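Local coordinates for dihydrofolate reductase (Moritella profunda, PDB 3IA4), which probably reduces 7,8-dihydrofolate to tetrahydrofolate with NADPH, a key step of folate metabolism, and is seen here with NADPH and methotrexate bound, at residues 75-78 against 82-85; 47-52 against 67-72; 141-146 against 151-156. All blocks are in the same frame, centred on the assembly; numbering follows the deposited sequence.

Contact 1: 75-78 against 82-85; sequences TVVA and DAVV. With NDP (NADPH dihydro-nicotinamide-adenine-dinucleotide phosphate), chain E.
V77 turns its CG1 beside its own backbone N and anti to its carbonyl carbon (chi1 -68°), which leaves CG2 between those two groups; with CB facing helix 80-87, both methyls lie against D82 and A83. CG2 meets the A83 side chain methyl to methyl, 3.8 Å from A83 CB. CG1 rests on the helix backbone instead, 3.8 Å from D82 O, while V77 CB and D82 CB stand 3.9 Å apart. The valine fork therefore straddles the D82-A83 peptide region, one branch on a side chain and the other on main chain. In D82 the carboxylate branch is likewise anti to the carbonyl carbon (chi1 -71°), which carries it past V77 toward the end of the strand. There OD2 stays 4.4 Å from A78 N, and a water fills the interval: A78 N donates to it at 2.8 Å from the water O, and the water donates onward to D82 OD2 at 3.0 Å from that same O. A backbone N-H leaving strand 75-77 is thus satisfied through a relay to the helix. D82 N is itself hydrogen-bonded to T79 OG1 in the turn, and its carboxylate, sitting in the first turn of the helix, would probably be stabilised by the helix dipole. V77 and A83 both also touch I61, so the apolar patch continues onto strand 60-63. On the cofactor side, A78 O comes within 3.3 Å of C2A of the NADPH adenine, placing the strand end at the rim of the purine site. This is the opening half of a beta-alpha-beta crossover, strand 75-77 to helix 80-87 to the parallel strand 92-97, at the adenosine-binding end of the dihydrofolate reductase fold.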
loop_
_atom_site.group_PDB
_atom_site.type_symbol
_atom_site.label_atom_id
_atom_site.label_comp_id
_atom_site.label_asym_id
_atom_site.label_seq_id
_atom_site.Cartn_x
_atom_site.Cartn_y
_atom_site.Cartn_z
ATOM N N THR A 75 -11.672 4.961 -10.717
ATOM C CA THR A 75 -11.843 6.387 -10.790
ATOM C C THR A 75 -10.469 7.024 -10.882
ATOM O O THR A 75 -9.669 6.873 -9.953
ATOM C CB THR A 75 -12.546 6.863 -9.510
ATOM O OG1 THR A 75 -13.846 6.231 -9.480
ATOM C CG2 THR A 75 -12.635 8.409 -9.468
ATOM N N VAL A 76 -10.195 7.722 -11.993
ATOM C CA VAL A 76 -8.887 8.378 -12.169
ATOM C C VAL A 76 -8.992 9.805 -11.726
ATOM O O VAL A 76 -9.923 10.534 -12.129
ATOM C CB VAL A 76 -8.414 8.322 -13.641
ATOM C CG1 VAL A 76 -7.154 9.167 -13.859
ATOM C CG2 VAL A 76 -8.163 6.822 -14.002
ATOM N N VAL A 77 -8.045 10.233 -10.895
ATOM C CA VAL A 77 -8.023 11.634 -10.409
ATOM C C VAL A 77 -6.661 12.227 -10.681
ATOM O O VAL A 77 -5.648 11.493 -10.726
ATOM C CB VAL A 77 -8.322 11.725 -8.931
ATOM C CG1 VAL A 77 -9.811 11.321 -8.627
ATOM C CG2 VAL A 77 -7.367 10.818 -8.154
ATOM N N ALA A 78 -6.595 13.553 -10.854
ATOM C CA ALA A 78 -5.346 14.144 -11.285
ATOM C C ALA A 78 -4.554 14.807 -10.169
ATOM O O ALA A 78 -3.450 15.337 -10.405
ATOM C CB ALA A 78 -5.613 15.183 -12.432
ATOM N N ASP A 82 -8.065 15.585 -5.083
ATOM C CA ASP A 82 -9.233 15.031 -5.754
ATOM C C ASP A 82 -9.449 13.582 -5.333
ATOM O O ASP A 82 -10.590 13.085 -5.324
ATOM C CB ASP A 82 -9.105 15.134 -7.259
ATOM C CG ASP A 82 -9.226 16.562 -7.761
ATOM O OD1 ASP A 82 -9.864 17.385 -7.072
ATOM O OD2 ASP A 82 -8.679 16.867 -8.848
ATOM N N ALA A 83 -8.349 12.880 -5.037
ATOM C CA ALA A 83 -8.450 11.531 -4.525
ATOM C C ALA A 83 -9.238 11.529 -3.224
ATOM O O ALA A 83 -10.174 10.722 -3.030
ATOM C CB ALA A 83 -7.010 10.859 -4.360
ATOM N N VAL A 84 -8.893 12.469 -2.335
ATOM C CA VAL A 84 -9.568 12.603 -1.048
ATOM C C VAL A 84 -11.072 12.932 -1.191
ATOM O O VAL A 84 -11.895 12.363 -0.463
ATOM C CB VAL A 84 -8.876 13.646 -0.181
ATOM C CG1 VAL A 84 -9.699 13.952 1.087
ATOM C CG2 VAL A 84 -7.483 13.119 0.226
ATOM N N VAL A 85 -11.403 13.801 -2.148
ATOM C CA VAL A 85 -12.811 14.072 -2.486
ATOM C C VAL A 85 -13.581 12.825 -2.974
ATOM O O VAL A 85 -14.715 12.585 -2.561
ATOM C CB VAL A 85 -12.958 15.234 -3.515
ATOM C CG1 VAL A 85 -14.392 15.396 -3.901
ATOM C CG2 VAL A 85 -12.402 16.523 -2.928
HETATM P PA NDP E . 3.317 4.654 -8.433
HETATM O O1A NDP E . 3.427 5.535 -7.216
HETATM O O2A NDP E . 2.515 3.390 -8.411
HETATM O O5B NDP E . 2.817 5.488 -9.749
HETATM C C5B NDP E . 3.425 6.768 -10.023
HETATM C C4B NDP E . 2.589 7.386 -11.137
HETATM O O4B NDP E . 1.421 7.934 -10.511
HETATM C C3B NDP E . 3.270 8.657 -11.703
HETATM O O3B NDP E . 4.218 8.300 -12.703
HETATM C C2B NDP E . 2.104 9.495 -12.201
HETATM O O2B NDP E . 1.454 8.874 -13.315
HETATM C C1B NDP E . 1.145 9.259 -11.053
HETATM N N9A NDP E . 1.231 10.276 -9.983
HETATM C C8A NDP E . 2.087 10.255 -8.950
HETATM N N7A NDP E . 1.844 11.274 -8.100
HETATM C C5A NDP E . 0.779 11.959 -8.604
HETATM C C6A NDP E . -0.040 13.115 -8.212
HETATM N N6A NDP E . 0.225 13.860 -7.090
HETATM N N1A NDP E . -1.074 13.425 -9.067
HETATM C C2A NDP E . -1.406 12.749 -10.161
HETATM N N3A NDP E . -0.700 11.694 -10.561
HETATM C C4A NDP E . 0.377 11.274 -9.819
HETATM O O3 NDP E . 4.787 4.297 -9.009
HETATM P PN NDP E . 6.197 3.811 -8.406
HETATM O O1N NDP E . 6.678 4.829 -7.439
HETATM O O2N NDP E . 7.063 3.430 -9.552
HETATM O O5D NDP E . 5.807 2.554 -7.523
HETATM C C5D NDP E . 5.507 1.331 -8.179
HETATM C C4D NDP E . 6.357 0.213 -7.585
HETATM O O4D NDP E . 5.907 -0.079 -6.210
HETATM C C3D NDP E . 6.259 -1.121 -8.340
HETATM O O3D NDP E . 7.545 -1.768 -8.301
HETATM C C2D NDP E . 5.286 -1.953 -7.503
HETATM O O2D NDP E . 5.454 -3.385 -7.646
HETATM C C1D NDP E . 5.671 -1.498 -6.122
HETATM N N1N NDP E . 4.639 -1.643 -5.100
HETATM C C2N NDP E . 4.953 -2.320 -3.994
HETATM C C3N NDP E . 4.056 -2.385 -2.958
HETATM C C7N NDP E . 4.440 -3.168 -1.741
HETATM O O7N NDP E . 3.713 -3.104 -0.771
HETATM N N7N NDP E . 5.601 -3.824 -1.655
HETATM C C4N NDP E . 2.672 -1.756 -2.969
HETATM C C5N NDP E . 2.515 -1.003 -4.201
HETATM C C6N NDP E . 3.448 -1.012 -5.210
HETATM P P2B NDP E . 1.254 9.679 -14.711
HETATM O O1X NDP E . 0.280 8.840 -15.416
HETATM O O2X NDP E . 0.850 11.048 -14.282
HETATM O O3X NDP E . 2.631 9.766 -15.308
HETATM O O HOH W 1 -8.948 14.981 -11.115
#

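Contact 2: 47-52 against 67-72; sequences TFESIG and TDYQPE. With NDP (NADPH dihydro-nicotinamide-adenine-dinucleotide phosphate), chain E.
Beside the NADPH phosphate site, F48 of helix 45-51 packs against Y69 and P71 of the loop that joins strands 60-63 and 75-77. The F48 ring stands with CG anti to the backbone N (chi1 177°), reaching off the helix toward this loop. Its CD2 meets Y69 OH at 3.3 Å, each at the edge of the other's ring, near that ring's plane. CE2 of F48 touches P71 CB at 3.4 Å, the proline approaching the ring obliquely. P71 also bears on the tyrosine, its CD lying 3.7 Å above one face of the Y69 ring, so phenylalanine, proline and tyrosine form one small cluster, in which the tyrosine meets F48 through its hydroxyl. With an alanine here in place of F48, the ring carbons would be gone and a gap would probably open beside P71 CB and the Y69 hydroxyl, leaving the loop less firmly seated on the helix. E49 adds a looser polar approach, OE2 lying 3.6 Å from Y69 OH, but its carboxylate is committed to a salt bridge with R45. R45 in turn makes a cation-pi contact with Y69 and hydrogen-bonds the cofactor through NH1, so E49 and Y69 probably help to position R45 as second-shell residues. T47, near the N-terminus of the same helix, grips the pyrophosphate directly: T47 N and T47 OG1 both donate to O2A of NADPH, at 2.8 Å and 2.7 Å. Backbone and hydroxyl converging on one phosphate oxygen at a helix N-terminus is the characteristic phosphate-binding arrangement of the dihydrofolate reductase cofactor site.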
loop_
_atom_site.group_PDB
_atom_site.type_symbol
_atom_site.label_atom_id
_atom_site.label_comp_id
_atom_site.label_asym_id
_atom_site.label_seq_id
_atom_site.Cartn_x
_atom_site.Cartn_y
_atom_site.Cartn_z
ATOM N N THR A 47 1.342 1.361 -9.990
ATOM C CA THR A 47 0.803 0.313 -9.118
ATOM C C THR A 47 -0.460 -0.289 -9.721
ATOM O O THR A 47 -0.643 -1.517 -9.758
ATOM C CB THR A 47 0.566 0.855 -7.684
ATOM O OG1 THR A 47 1.878 1.073 -7.113
ATOM C CG2 THR A 47 -0.129 -0.199 -6.834
ATOM N N PHE A 48 -1.345 0.569 -10.231
ATOM C CA PHE A 48 -2.529 -0.010 -10.885
ATOM C C PHE A 48 -2.122 -0.969 -12.011
ATOM O O PHE A 48 -2.725 -2.016 -12.168
ATOM C CB PHE A 48 -3.436 1.089 -11.419
ATOM C CG PHE A 48 -4.627 0.534 -12.167
ATOM C CD1 PHE A 48 -5.596 -0.190 -11.501
ATOM C CD2 PHE A 48 -4.739 0.719 -13.536
ATOM C CE1 PHE A 48 -6.667 -0.778 -12.217
ATOM C CE2 PHE A 48 -5.818 0.168 -14.243
ATOM C CZ PHE A 48 -6.761 -0.567 -13.581
ATOM N N GLU A 49 -1.156 -0.566 -12.833
ATOM C CA GLU A 49 -0.770 -1.395 -13.979
ATOM C C GLU A 49 -0.186 -2.700 -13.499
ATOM O O GLU A 49 -0.411 -3.761 -14.114
ATOM C CB GLU A 49 0.165 -0.645 -14.926
ATOM C CG GLU A 49 -0.590 0.499 -15.586
ATOM C CD GLU A 49 0.249 1.238 -16.599
ATOM O OE1 GLU A 49 1.446 0.863 -16.730
ATOM O OE2 GLU A 49 -0.276 2.200 -17.239
ATOM N N SER A 50 0.530 -2.625 -12.404
ATOM C CA SER A 50 1.146 -3.823 -11.795
ATOM C C SER A 50 0.055 -4.807 -11.277
ATOM O O SER A 50 0.131 -6.038 -11.472
ATOM C CB SER A 50 2.085 -3.396 -10.678
ATOM O OG SER A 50 2.724 -4.498 -10.074
ATOM N N ILE A 51 -0.986 -4.282 -10.646
ATOM C CA ILE A 51 -2.085 -5.140 -10.183
ATOM C C ILE A 51 -2.846 -5.748 -11.371
ATOM O O ILE A 51 -3.242 -6.941 -11.346
ATOM C CB ILE A 51 -3.065 -4.327 -9.310
ATOM C CG1 ILE A 51 -2.340 -3.854 -8.075
ATOM C CG2 ILE A 51 -4.272 -5.220 -8.882
ATOM C CD1 ILE A 51 -3.103 -2.789 -7.212
ATOM N N GLY A 52 -3.092 -4.929 -12.389
ATOM C CA GLY A 52 -3.618 -5.405 -13.655
ATOM C C GLY A 52 -5.142 -5.468 -13.804
ATOM O O GLY A 52 -5.634 -5.748 -14.888
ATOM N N THR A 67 -4.445 12.954 -19.245
ATOM C CA THR A 67 -5.861 13.339 -19.322
ATOM C C THR A 67 -6.724 12.306 -20.055
ATOM O O THR A 67 -7.906 12.211 -19.763
ATOM C CB THR A 67 -6.040 14.744 -19.959
ATOM N N ASP A 68 -6.153 11.515 -20.966
ATOM C CA ASP A 68 -6.940 10.458 -21.621
ATOM C C ASP A 68 -6.787 9.048 -20.998
ATOM O O ASP A 68 -7.198 8.037 -21.589
ATOM C CB ASP A 68 -6.677 10.446 -23.134
ATOM N N TYR A 69 -6.210 8.981 -19.800
ATOM C CA TYR A 69 -5.995 7.687 -19.133
ATOM C C TYR A 69 -7.265 7.306 -18.372
ATOM O O TYR A 69 -7.685 8.009 -17.460
ATOM C CB TYR A 69 -4.792 7.768 -18.172
ATOM C CG TYR A 69 -4.438 6.453 -17.519
ATOM C CD1 TYR A 69 -4.756 6.222 -16.191
ATOM C CD2 TYR A 69 -3.809 5.440 -18.234
ATOM C CE1 TYR A 69 -4.436 5.004 -15.592
ATOM C CE2 TYR A 69 -3.491 4.222 -17.631
ATOM C CZ TYR A 69 -3.789 4.035 -16.307
ATOM O OH TYR A 69 -3.436 2.857 -15.684
ATOM N N GLN A 70 -7.905 6.213 -18.768
ATOM C CA GLN A 70 -9.188 5.884 -18.156
ATOM C C GLN A 70 -9.532 4.407 -18.191
ATOM O O GLN A 70 -10.389 3.949 -18.992
ATOM C CB GLN A 70 -10.330 6.686 -18.775
ATOM C CG GLN A 70 -11.646 6.349 -18.076
ATOM C CD GLN A 70 -11.578 6.635 -16.572
ATOM O OE1 GLN A 70 -11.591 7.805 -16.162
ATOM N NE2 GLN A 70 -11.490 5.570 -15.744
ATOM N N PRO A 71 -8.873 3.633 -17.334
ATOM C CA PRO A 71 -9.175 2.202 -17.305
ATOM C C PRO A 71 -10.624 1.948 -16.849
ATOM O O PRO A 71 -11.215 2.739 -16.094
ATOM C CB PRO A 71 -8.160 1.648 -16.283
ATOM C CG PRO A 71 -7.127 2.819 -16.089
ATOM C CD PRO A 71 -7.943 4.023 -16.258
ATOM N N GLU A 72 -11.233 0.876 -17.357
ATOM C CA GLU A 72 -12.564 0.509 -16.875
ATOM C C GLU A 72 -12.541 0.182 -15.377
ATOM O O GLU A 72 -11.629 -0.512 -14.894
ATOM C CB GLU A 72 -13.079 -0.723 -17.618
HETATM P PA NDP E . 3.317 4.654 -8.433
HETATM O O1A NDP E . 3.427 5.535 -7.216
HETATM O O2A NDP E . 2.515 3.390 -8.411
HETATM O O5B NDP E . 2.817 5.488 -9.749
HETATM C C5B NDP E . 3.425 6.768 -10.023
HETATM C C4B NDP E . 2.589 7.386 -11.137
HETATM O O4B NDP E . 1.421 7.934 -10.511
HETATM C C3B NDP E . 3.270 8.657 -11.703
HETATM O O3B NDP E . 4.218 8.300 -12.703
HETATM C C2B NDP E . 2.104 9.495 -12.201
HETATM O O2B NDP E . 1.454 8.874 -13.315
HETATM C C1B NDP E . 1.145 9.259 -11.053
HETATM N N9A NDP E . 1.231 10.276 -9.983
HETATM C C8A NDP E . 2.087 10.255 -8.950
HETATM N N7A NDP E . 1.844 11.274 -8.100
HETATM C C5A NDP E . 0.779 11.959 -8.604
HETATM C C6A NDP E . -0.040 13.115 -8.212
HETATM N N6A NDP E . 0.225 13.860 -7.090
HETATM N N1A NDP E . -1.074 13.425 -9.067
HETATM C C2A NDP E . -1.406 12.749 -10.161
HETATM N N3A NDP E . -0.700 11.694 -10.561
HETATM C C4A NDP E . 0.377 11.274 -9.819
HETATM O O3 NDP E . 4.787 4.297 -9.009
HETATM P PN NDP E . 6.197 3.811 -8.406
HETATM O O1N NDP E . 6.678 4.829 -7.439
HETATM O O2N NDP E . 7.063 3.430 -9.552
HETATM O O5D NDP E . 5.807 2.554 -7.523
HETATM C C5D NDP E . 5.507 1.331 -8.179
HETATM C C4D NDP E . 6.357 0.213 -7.585
HETATM O O4D NDP E . 5.907 -0.079 -6.210
HETATM C C3D NDP E . 6.259 -1.121 -8.340
HETATM O O3D NDP E . 7.545 -1.768 -8.301
HETATM C C2D NDP E . 5.286 -1.953 -7.503
HETATM O O2D NDP E . 5.454 -3.385 -7.646
HETATM C C1D NDP E . 5.671 -1.498 -6.122
HETATM N N1N NDP E . 4.639 -1.643 -5.100
HETATM C C2N NDP E . 4.953 -2.320 -3.994
HETATM C C3N NDP E . 4.056 -2.385 -2.958
HETATM C C7N NDP E . 4.440 -3.168 -1.741
HETATM O O7N NDP E . 3.713 -3.104 -0.771
HETATM N N7N NDP E . 5.601 -3.824 -1.655
HETATM C C4N NDP E . 2.672 -1.756 -2.969
HETATM C C5N NDP E . 2.515 -1.003 -4.201
HETATM C C6N NDP E . 3.448 -1.012 -5.210
HETATM P P2B NDP E . 1.254 9.679 -14.711
HETATM O O1X NDP E . 0.280 8.840 -15.416
HETATM O O2X NDP E . 0.850 11.048 -14.282
HETATM O O3X NDP E . 2.631 9.766 -15.308
#

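Contact 3: 141-146 against 151-156; sequences ESYAAD and HNYRFS
E141 and Y143 pair with F155 and Y153 in an antiparallel beta hairpin, formed by the last two strands of the dihydrofolate reductase sheet, 135-143 and 153-160. Backbone bonds set the register. E141 and F155 exchange two, with F155 N 2.7 Å from E141 O and E141 N at 3.1 Å from F155 O. Y143 and Y153 make the next hydrogen-bonded pair, and S142 and R154 form the non-hydrogen-bonded pair between, their side chains on the other face of the sheet. The aromatic contact lies on the face that meets helix 26-36. Y153 holds its ring carbon CG between its backbone N and carbonyl carbon (chi1 65°), which tips the ring across Y143. Here the two ring planes are only 11° from parallel yet slid so far that they barely overlap, with centroids 4.8 Å apart. What lies over the Y153 face is Y143 CB, a CH-pi contact 3.6 Å from the ring centroid. Along its rim the Y143 ring has F155 CB at CE1, near the ring plane. L31 of helix 26-36 touches both Y143 and F155, while A27 touches Y153. The E141 side chain runs beside F155, pointing the same way, CB 4.1 Å from F155 CB. On this face Y143 OH donates to E141 OE2 at 2.5 Å, very short, with a weak bond to R34. Across the hairpin, next to the turn, N152 turns its amide oxygen to the incoming chain: OD1 accepts from A145 N at 2.9 Å, nearly straight at 169° and in the carbonyl plane.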
loop_
_atom_site.group_PDB
_atom_site.type_symbol
_atom_site.label_atom_id
_atom_site.label_comp_id
_atom_site.label_asym_id
_atom_site.label_seq_id
_atom_site.Cartn_x
_atom_site.Cartn_y
_atom_site.Cartn_z
ATOM N N GLU A 141 0.833 -9.109 14.081
ATOM C CA GLU A 141 0.634 -10.552 13.818
ATOM C C GLU A 141 1.935 -11.105 13.237
ATOM O O GLU A 141 2.571 -10.428 12.458
ATOM C CB GLU A 141 -0.528 -10.751 12.819
ATOM C CG GLU A 141 -1.844 -10.063 13.230
ATOM C CD GLU A 141 -2.935 -9.975 12.118
ATOM O OE1 GLU A 141 -4.127 -9.790 12.497
ATOM O OE2 GLU A 141 -2.622 -10.068 10.891
ATOM N N SER A 142 2.351 -12.312 13.628
ATOM C CA SER A 142 3.544 -12.984 13.060
ATOM C C SER A 142 3.151 -14.168 12.192
ATOM O O SER A 142 2.217 -14.915 12.551
ATOM C CB SER A 142 4.391 -13.557 14.202
ATOM O OG SER A 142 5.457 -12.700 14.489
ATOM N N TYR A 143 3.873 -14.375 11.097
ATOM C CA TYR A 143 3.572 -15.461 10.154
ATOM C C TYR A 143 4.829 -16.231 9.750
ATOM O O TYR A 143 5.578 -15.820 8.842
ATOM C CB TYR A 143 2.896 -14.918 8.894
ATOM C CG TYR A 143 1.601 -14.190 9.115
ATOM C CD1 TYR A 143 1.570 -12.818 9.328
ATOM C CD2 TYR A 143 0.371 -14.867 9.040
ATOM C CE1 TYR A 143 0.376 -12.153 9.520
ATOM C CE2 TYR A 143 -0.834 -14.189 9.223
ATOM C CZ TYR A 143 -0.823 -12.836 9.464
ATOM O OH TYR A 143 -1.998 -12.120 9.649
ATOM N N ALA A 144 5.083 -17.374 10.387
ATOM C CA ALA A 144 6.297 -18.118 10.048
ATOM C C ALA A 144 6.159 -18.712 8.636
ATOM O O ALA A 144 5.050 -19.015 8.176
ATOM C CB ALA A 144 6.566 -19.234 11.087
ATOM N N ALA A 145 7.297 -18.834 7.978
ATOM C CA ALA A 145 7.375 -19.453 6.627
ATOM C C ALA A 145 6.656 -20.824 6.633
ATOM O O ALA A 145 6.712 -21.552 7.614
ATOM C CB ALA A 145 8.809 -19.655 6.267
ATOM N N ASP A 146 6.023 -21.163 5.517
ATOM C CA ASP A 146 5.390 -22.510 5.385
ATOM C C ASP A 146 5.571 -23.037 3.957
ATOM O O ASP A 146 6.320 -22.462 3.175
ATOM C CB ASP A 146 3.907 -22.501 5.794
ATOM C CG ASP A 146 2.999 -21.631 4.890
ATOM O OD1 ASP A 146 3.360 -21.308 3.741
ATOM O OD2 ASP A 146 1.844 -21.308 5.310
ATOM N N HIS A 151 9.273 -17.188 3.131
ATOM C CA HIS A 151 9.939 -16.252 4.017
ATOM C C HIS A 151 9.061 -15.964 5.197
ATOM O O HIS A 151 7.852 -15.866 5.042
ATOM C CB HIS A 151 10.132 -14.886 3.254
ATOM C CG HIS A 151 10.683 -15.065 1.877
ATOM N ND1 HIS A 151 11.908 -15.648 1.655
ATOM C CD2 HIS A 151 10.194 -14.734 0.652
ATOM C CE1 HIS A 151 12.139 -15.714 0.352
ATOM N NE2 HIS A 151 11.122 -15.158 -0.281
ATOM N N ASN A 152 9.670 -15.769 6.370
ATOM C CA ASN A 152 8.946 -15.278 7.509
ATOM C C ASN A 152 8.477 -13.844 7.228
ATOM O O ASN A 152 9.203 -13.073 6.621
ATOM C CB ASN A 152 9.885 -15.199 8.695
ATOM C CG ASN A 152 10.385 -16.568 9.153
ATOM O OD1 ASN A 152 9.681 -17.528 9.037
ATOM N ND2 ASN A 152 11.611 -16.638 9.673
ATOM N N TYR A 153 7.300 -13.512 7.706
ATOM C CA TYR A 153 6.845 -12.096 7.634
ATOM C C TYR A 153 5.985 -11.762 8.807
ATOM O O TYR A 153 5.593 -12.658 9.571
ATOM C CB TYR A 153 6.193 -11.763 6.282
ATOM C CG TYR A 153 4.898 -12.527 6.002
ATOM C CD1 TYR A 153 4.929 -13.828 5.523
ATOM C CD2 TYR A 153 3.673 -11.936 6.248
ATOM C CE1 TYR A 153 3.710 -14.540 5.286
ATOM C CE2 TYR A 153 2.463 -12.613 5.991
ATOM C CZ TYR A 153 2.503 -13.904 5.513
ATOM O OH TYR A 153 1.297 -14.567 5.276
ATOM N N ARG A 154 5.747 -10.474 9.023
ATOM C CA ARG A 154 4.960 -10.117 10.200
ATOM C C ARG A 154 4.229 -8.830 9.858
ATOM O O ARG A 154 4.635 -8.073 8.973
ATOM C CB ARG A 154 5.824 -9.949 11.471
ATOM C CG ARG A 154 6.693 -8.738 11.382
ATOM C CD ARG A 154 7.709 -8.689 12.551
ATOM N NE ARG A 154 8.630 -7.557 12.358
ATOM C CZ ARG A 154 9.752 -7.625 11.642
ATOM N NH1 ARG A 154 10.525 -6.538 11.508
ATOM N NH2 ARG A 154 10.104 -8.771 11.021
ATOM N N PHE A 155 3.112 -8.638 10.527
ATOM C CA PHE A 155 2.311 -7.410 10.388
ATOM C C PHE A 155 2.454 -6.474 11.578
ATOM O O PHE A 155 2.464 -6.910 12.721
ATOM C CB PHE A 155 0.864 -7.842 10.272
ATOM C CG PHE A 155 -0.064 -6.695 10.181
ATOM C CD1 PHE A 155 -0.000 -5.857 9.058
ATOM C CD2 PHE A 155 -0.930 -6.369 11.228
ATOM C CE1 PHE A 155 -0.813 -4.733 8.964
ATOM C CE2 PHE A 155 -1.772 -5.230 11.132
ATOM C CZ PHE A 155 -1.696 -4.418 10.010
ATOM N N SER A 156 2.552 -5.163 11.319
ATOM C CA SER A 156 2.631 -4.189 12.389
ATOM C C SER A 156 1.773 -3.003 11.978
ATOM O O SER A 156 2.042 -2.385 10.934
ATOM C CB SER A 156 4.114 -3.769 12.538
ATOM O OG SER A 156 4.306 -2.694 13.419
#

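Contacts 1 and 2 are partly buried, touch each other through V76, whose CG2 lies 3.6 Å from P71 CD, and both border NADPH: contact 1 at the adenine, contact 2 at the pyrophosphate. Contact 3 is a surface contact on the opposite side of the chain's centre, its centre about 34 Å from that of contact 1. Even so, contacts 1 and 3 share the main sheet, since 75-77 and 135-143 are its two outermost strands. The chemistry follows position: helix meets strand through methyls and one water in contact 1, helix meets loop through rings in contact 2, and direct backbone ladder bonds dominate in contact 3.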